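Local coordinates for protein transcription termination factor FttA (Pyrococcus horikoshii, PDB 3AF6) that probably terminates transcription by cutting nascent RNA at the exit channel of RNA polymerase, as a two-zinc nuclease of the metallo-beta-lactamase superfamily, at residues R190-G195 and A237-Y242; L205-D210 and V351-G356. All coordinates share one frame; numbering follows the deposited sequence.

Contact 1. Residues R190-G195 and A237-Y242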
loop_
_atom_site.group_PDB
_atom_site.type_symbol
_atom_site.label_atom_id
_atom_site.label_comp_id
_atom_site.label_asym_id
_atom_site.label_seq_id
_atom_site.Cartn_x
_atom_site.Cartn_y
_atom_site.Cartn_z
ATOM N N ARG A 190 -0.175 23.997 -8.595
ATOM C CA ARG A 190 1.275 23.921 -8.376
ATOM C C ARG A 190 1.623 22.665 -7.581
ATOM O O ARG A 190 0.817 22.193 -6.773
ATOM C CB ARG A 190 1.776 25.122 -7.559
ATOM C CG ARG A 190 1.007 26.410 -7.718
ATOM C CD ARG A 190 1.024 27.208 -6.405
ATOM N NE ARG A 190 2.299 27.863 -6.146
ATOM C CZ ARG A 190 2.673 28.341 -4.962
ATOM N NH1 ARG A 190 1.877 28.240 -3.901
ATOM N NH2 ARG A 190 3.852 28.936 -4.849
ATOM N N ILE A 191 2.809 22.115 -7.798
ATOM C CA ILE A 191 3.200 20.957 -7.010
ATOM C C ILE A 191 4.534 21.252 -6.338
ATOM O O ILE A 191 5.482 21.739 -6.969
ATOM C CB ILE A 191 3.300 19.645 -7.845
ATOM C CG1 ILE A 191 4.317 19.791 -8.971
ATOM C CG2 ILE A 191 1.936 19.273 -8.388
ATOM C CD1 ILE A 191 4.519 18.488 -9.770
ATOM N N THR A 192 4.599 20.958 -5.047
ATOM C CA THR A 192 5.802 21.210 -4.291
ATOM C C THR A 192 6.357 19.941 -3.690
ATOM O O THR A 192 5.617 19.156 -3.100
ATOM C CB THR A 192 5.508 22.201 -3.171
ATOM O OG1 THR A 192 4.974 23.389 -3.749
ATOM C CG2 THR A 192 6.772 22.540 -2.397
ATOM N N GLY A 193 7.660 19.733 -3.840
ATOM C CA GLY A 193 8.272 18.548 -3.267
ATOM C C GLY A 193 8.672 18.803 -1.818
ATOM O O GLY A 193 9.479 19.697 -1.516
ATOM N N LEU A 194 8.100 18.031 -0.906
ATOM C CA LEU A 194 8.432 18.185 0.501
ATOM C C LEU A 194 9.487 17.146 0.873
ATOM O O LEU A 194 10.073 17.192 1.963
ATOM C CB LEU A 194 7.172 18.020 1.353
ATOM C CG LEU A 194 6.175 19.159 1.106
ATOM C CD1 LEU A 194 4.912 18.963 1.936
ATOM C CD2 LEU A 194 6.848 20.484 1.457
ATOM N N GLY A 195 9.729 16.228 -0.064
ATOM C CA GLY A 195 10.699 15.171 0.142
ATOM C C GLY A 195 10.588 14.112 -0.934
ATOM O O GLY A 195 9.491 13.788 -1.392
ATOM N N ALA A 237 8.412 23.998 5.479
ATOM C CA ALA A 237 8.031 24.713 4.259
ATOM C C ALA A 237 6.867 25.636 4.641
ATOM O O ALA A 237 5.852 25.182 5.157
ATOM C CB ALA A 237 7.606 23.736 3.172
ATOM N N PRO A 238 7.007 26.948 4.408
ATOM C CA PRO A 238 5.946 27.905 4.749
ATOM C C PRO A 238 4.556 27.470 4.297
ATOM O O PRO A 238 3.599 27.508 5.066
ATOM C CB PRO A 238 6.387 29.180 4.037
ATOM C CG PRO A 238 7.869 29.056 3.986
ATOM C CD PRO A 238 8.090 27.608 3.658
ATOM N N GLU A 239 4.458 27.062 3.034
ATOM C CA GLU A 239 3.193 26.635 2.454
ATOM C C GLU A 239 2.599 25.427 3.160
ATOM O O GLU A 239 1.386 25.366 3.362
ATOM C CB GLU A 239 3.379 26.317 0.979
ATOM C CG GLU A 239 4.482 25.324 0.724
ATOM C CD GLU A 239 5.798 25.993 0.457
ATOM O OE1 GLU A 239 6.283 25.876 -0.681
ATOM O OE2 GLU A 239 6.347 26.638 1.369
ATOM N N PHE A 240 3.448 24.468 3.527
ATOM C CA PHE A 240 2.988 23.268 4.217
ATOM C C PHE A 240 2.562 23.607 5.648
ATOM O O PHE A 240 1.513 23.138 6.104
ATOM C CB PHE A 240 4.076 22.186 4.197
ATOM C CG PHE A 240 3.625 20.853 4.741
ATOM C CD1 PHE A 240 2.341 20.375 4.492
ATOM C CD2 PHE A 240 4.493 20.062 5.491
ATOM C CE1 PHE A 240 1.928 19.127 4.988
ATOM C CE2 PHE A 240 4.092 18.817 5.989
ATOM C CZ PHE A 240 2.810 18.349 5.738
ATOM N N GLN A 241 3.350 24.417 6.357
ATOM C CA GLN A 241 2.966 24.822 7.717
ATOM C C GLN A 241 1.625 25.554 7.616
ATOM O O GLN A 241 0.731 25.374 8.447
ATOM C CB GLN A 241 3.995 25.776 8.348
ATOM C CG GLN A 241 5.189 25.127 9.060
ATOM C CD GLN A 241 4.795 24.356 10.330
ATOM O OE1 GLN A 241 4.141 24.898 11.235
ATOM N NE2 GLN A 241 5.208 23.093 10.404
ATOM N N TYR A 242 1.479 26.374 6.584
ATOM C CA TYR A 242 0.233 27.110 6.424
ATOM C C TYR A 242 -0.953 26.192 6.147
ATOM O O TYR A 242 -2.062 26.481 6.573
ATOM C CB TYR A 242 0.361 28.169 5.322
ATOM C CG TYR A 242 -0.940 28.872 5.003
ATOM C CD1 TYR A 242 -1.811 28.371 4.024
ATOM C CD2 TYR A 242 -1.329 30.015 5.707
ATOM C CE1 TYR A 242 -3.029 28.990 3.761
ATOM C CE2 TYR A 242 -2.552 30.635 5.450
ATOM C CZ TYR A 242 -3.393 30.120 4.479
ATOM O OH TYR A 242 -4.597 30.746 4.223
#
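A buried helix-on-sheet contact joins Leu194 to Phe240 and Ala237 on the outer layer of the metallo-beta-lactamase fold, an alpha-beta-beta-alpha sandwich. Strand 189-193 belongs to one of its two mixed sheets, between strands 204-209 and 647-649, and the first turn of helix 238-245 lies against the face turned away from the other sheet. Leucine and phenylalanine meet by a CH-pi contact: methyl CD1 of Leu194 stands over one face of the Phe240 ring, 3.8 Å from the centroid and 17° off the ring normal. The methyl is displaced toward the CG side of the ring, and its shortest approach is 3.6 Å, from Leu194 CD1 to Phe240 CG. With CG anti to the backbone N (chi1 -173°), the ring of Phe240 is carried toward the strand, where Leu194 CD1 lies over it.

The second branch of the same leucine, CD2, packs 3.8 Å from CB of Ala237, which occupies the N-cap position; the carbonyl O of Ala237 accepts the first helical bond, from Gln241 N at 2.9 Å. Leu194 itself sits where the chain turns a corner, and together with Gly195 it faces Ala204 in a classic beta bulge.

Farther back along the strand the contact becomes mixed in character. Glu239, bent at chi2 (-93°), comes from the opposite direction to Thr192, and its OE1 meets the methyl CG2 of Thr192 at 3.8 Å. The threonine hydroxyl OG1 is hydrogen-bonded to OG1 of Thr647 on the neighbouring strand.

Contact 2. Residues L205-D210 and V351-G356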
loop_
_atom_site.group_PDB
_atom_site.type_symbol
_atom_site.label_atom_id
_atom_site.label_comp_id
_atom_site.label_asym_id
_atom_site.label_seq_id
_atom_site.Cartn_x
_atom_site.Cartn_y
_atom_site.Cartn_z
ATOM N N LEU A 205 4.693 14.845 -1.713
ATOM C CA LEU A 205 4.422 15.829 -2.748
ATOM C C LEU A 205 3.108 16.543 -2.464
ATOM O O LEU A 205 2.051 15.914 -2.322
ATOM C CB LEU A 205 4.396 15.117 -4.101
ATOM C CG LEU A 205 4.206 15.857 -5.417
ATOM C CD1 LEU A 205 4.780 15.002 -6.528
ATOM C CD2 LEU A 205 2.732 16.128 -5.672
ATOM N N LEU A 206 3.192 17.866 -2.367
ATOM C CA LEU A 206 2.038 18.687 -2.069
ATOM C C LEU A 206 1.464 19.271 -3.338
ATOM O O LEU A 206 2.168 19.959 -4.075
ATOM C CB LEU A 206 2.436 19.819 -1.120
ATOM C CG LEU A 206 1.333 20.791 -0.698
ATOM C CD1 LEU A 206 0.250 20.052 0.104
ATOM C CD2 LEU A 206 1.954 21.892 0.150
ATOM N N VAL A 207 0.187 18.991 -3.593
ATOM C CA VAL A 207 -0.481 19.520 -4.783
ATOM C C VAL A 207 -1.353 20.682 -4.349
ATOM O O VAL A 207 -2.131 20.547 -3.410
ATOM C CB VAL A 207 -1.380 18.458 -5.481
ATOM C CG1 VAL A 207 -2.063 19.076 -6.679
ATOM C CG2 VAL A 207 -0.542 17.263 -5.913
ATOM N N GLN A 208 -1.219 21.817 -5.032
ATOM C CA GLN A 208 -1.989 23.010 -4.691
ATOM C C GLN A 208 -2.809 23.595 -5.829
ATOM O O GLN A 208 -2.415 23.532 -7.004
ATOM C CB GLN A 208 -1.072 24.152 -4.234
ATOM C CG GLN A 208 0.040 23.806 -3.279
ATOM C CD GLN A 208 1.025 24.952 -3.148
ATOM O OE1 GLN A 208 0.640 26.087 -2.900
ATOM N NE2 GLN A 208 2.303 24.655 -3.317
ATOM N N THR A 209 -3.939 24.191 -5.446
ATOM C CA THR A 209 -4.817 24.932 -6.350
ATOM C C THR A 209 -5.341 26.044 -5.438
ATOM O O THR A 209 -5.142 25.991 -4.227
ATOM C CB THR A 209 -6.020 24.119 -6.865
ATOM O OG1 THR A 209 -6.940 23.897 -5.789
ATOM C CG2 THR A 209 -5.565 22.797 -7.470
ATOM N N ASP A 210 -5.987 27.054 -6.001
ATOM C CA ASP A 210 -6.535 28.122 -5.179
ATOM C C ASP A 210 -7.704 27.610 -4.336
ATOM O O ASP A 210 -8.220 28.318 -3.474
ATOM C CB ASP A 210 -7.014 29.291 -6.047
ATOM C CG ASP A 210 -7.995 28.865 -7.140
ATOM O OD1 ASP A 210 -8.902 29.665 -7.457
ATOM O OD2 ASP A 210 -7.862 27.755 -7.699
ATOM N N VAL A 351 -1.051 7.241 -8.792
ATOM C CA VAL A 351 -2.119 8.163 -8.422
ATOM C C VAL A 351 -2.421 9.125 -9.554
ATOM O O VAL A 351 -1.525 9.794 -10.056
ATOM C CB VAL A 351 -1.745 8.960 -7.166
ATOM C CG1 VAL A 351 -2.779 10.036 -6.901
ATOM C CG2 VAL A 351 -1.652 8.018 -5.982
ATOM N N HIS A 352 -3.684 9.190 -9.958
ATOM C CA HIS A 352 -4.088 10.075 -11.047
ATOM C C HIS A 352 -5.016 11.165 -10.540
ATOM O O HIS A 352 -6.048 10.890 -9.927
ATOM C CB HIS A 352 -4.779 9.273 -12.162
ATOM C CG HIS A 352 -5.201 10.102 -13.338
ATOM N ND1 HIS A 352 -6.347 10.873 -13.339
ATOM C CD2 HIS A 352 -4.603 10.315 -14.534
ATOM C CE1 HIS A 352 -6.432 11.529 -14.482
ATOM N NE2 HIS A 352 -5.387 11.209 -15.225
ATOM N N LEU A 353 -4.642 12.411 -10.790
ATOM C CA LEU A 353 -5.469 13.511 -10.339
ATOM C C LEU A 353 -6.046 14.290 -11.504
ATOM O O LEU A 353 -5.325 14.848 -12.337
ATOM C CB LEU A 353 -4.680 14.448 -9.415
ATOM C CG LEU A 353 -4.195 13.853 -8.093
ATOM C CD1 LEU A 353 -3.573 14.954 -7.238
ATOM C CD2 LEU A 353 -5.366 13.207 -7.349
ATOM N N HIS A 354 -7.369 14.285 -11.554
ATOM C CA HIS A 354 -8.125 15.000 -12.561
ATOM C C HIS A 354 -8.493 16.308 -11.854
ATOM O O HIS A 354 -9.363 16.315 -10.981
ATOM C CB HIS A 354 -9.370 14.176 -12.919
ATOM C CG HIS A 354 -10.364 14.907 -13.759
ATOM N ND1 HIS A 354 -10.047 15.455 -14.982
ATOM C CD2 HIS A 354 -11.669 15.193 -13.546
ATOM C CE1 HIS A 354 -11.115 16.046 -15.485
ATOM N NE2 HIS A 354 -12.112 15.902 -14.635
ATOM N N ILE A 355 -7.808 17.396 -12.211
ATOM C CA ILE A 355 -8.039 18.703 -11.587
ATOM C C ILE A 355 -8.899 19.627 -12.443
ATOM O O ILE A 355 -8.665 19.772 -13.644
ATOM C CB ILE A 355 -6.710 19.409 -11.276
ATOM C CG1 ILE A 355 -5.828 18.488 -10.438
ATOM C CG2 ILE A 355 -6.973 20.699 -10.513
ATOM C CD1 ILE A 355 -4.440 19.033 -10.179
ATOM N N GLY A 356 -9.876 20.276 -11.806
ATOM C CA GLY A 356 -10.791 21.139 -12.534
ATOM C C GLY A 356 -11.675 20.150 -13.267
ATOM O O GLY A 356 -11.624 18.947 -12.968
#
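The hydroxyl OG1 of Thr209 is gripped by three groups, the backbone N atoms of Glu211 and Ser212 in the following turn and the carboxylate oxygen OD2 of Asp334. Those bonds lie beside an apolar contact, for the methyl of the same threonine faces Ile355 in the interior of the metallo-beta-lactamase sandwich. A chi1 of 70° places OG1 between the backbone N and the carbonyl carbon and leaves CG2 beside the N, from where it reaches Ile355 CG2 at 4.0 Å; the two side chains cross obliquely.

Strands 204-209 and 349-355 belong to the two different mixed sheets of the sandwich. Their short segments run nearly parallel, at 10° between directions, with axes 10.7 Å apart, a separation bridged by side chains. Val207 uses both branches. Its CG2 meets CD1 of Leu353 tip to tip at 4.0 Å, while CG1, anti to the backbone N, turns to CD1 of Ile355 at 4.2 Å. Ile355 therefore serves two partners, giving its CG2 branch to Thr209 and the end of its CG1 branch to Val207. Ile189 on the adjacent strand and Val214 on strand 213-216 continue the apolar layer, touching Ile355 and Leu353 respectively.

His352 and His354 point to the opposite face of strand 349-355, away from strand 204-209. The chemistry is consistent with dispersion between methyl groups and exclusion of water joining the sheets here, the one polar group of the four touching side chains being satisfied by its own bonds.

How the contacts relate
Contacts 1 and 2 lie on opposite faces of one sheet, their centres about 13 Å apart. Strands 189-193 and 204-209, one from each contact, are antiparallel neighbours in it: Arg190 O lies 2.7 Å from Gln208 N and Thr192 N 2.8 Å from Leu206 O, both probable backbone hydrogen bonds. Contact 1 covers the outer face with a helix, whereas contact 2 joins the inner face to the second sheet, so that together they span helix, sheet and sheet in sequence. The segments alternate along the chain. Both contacts lie away from the two-zinc site of the metallo-beta-lactamase fold, whose ligands include His256, His258 and Asp367.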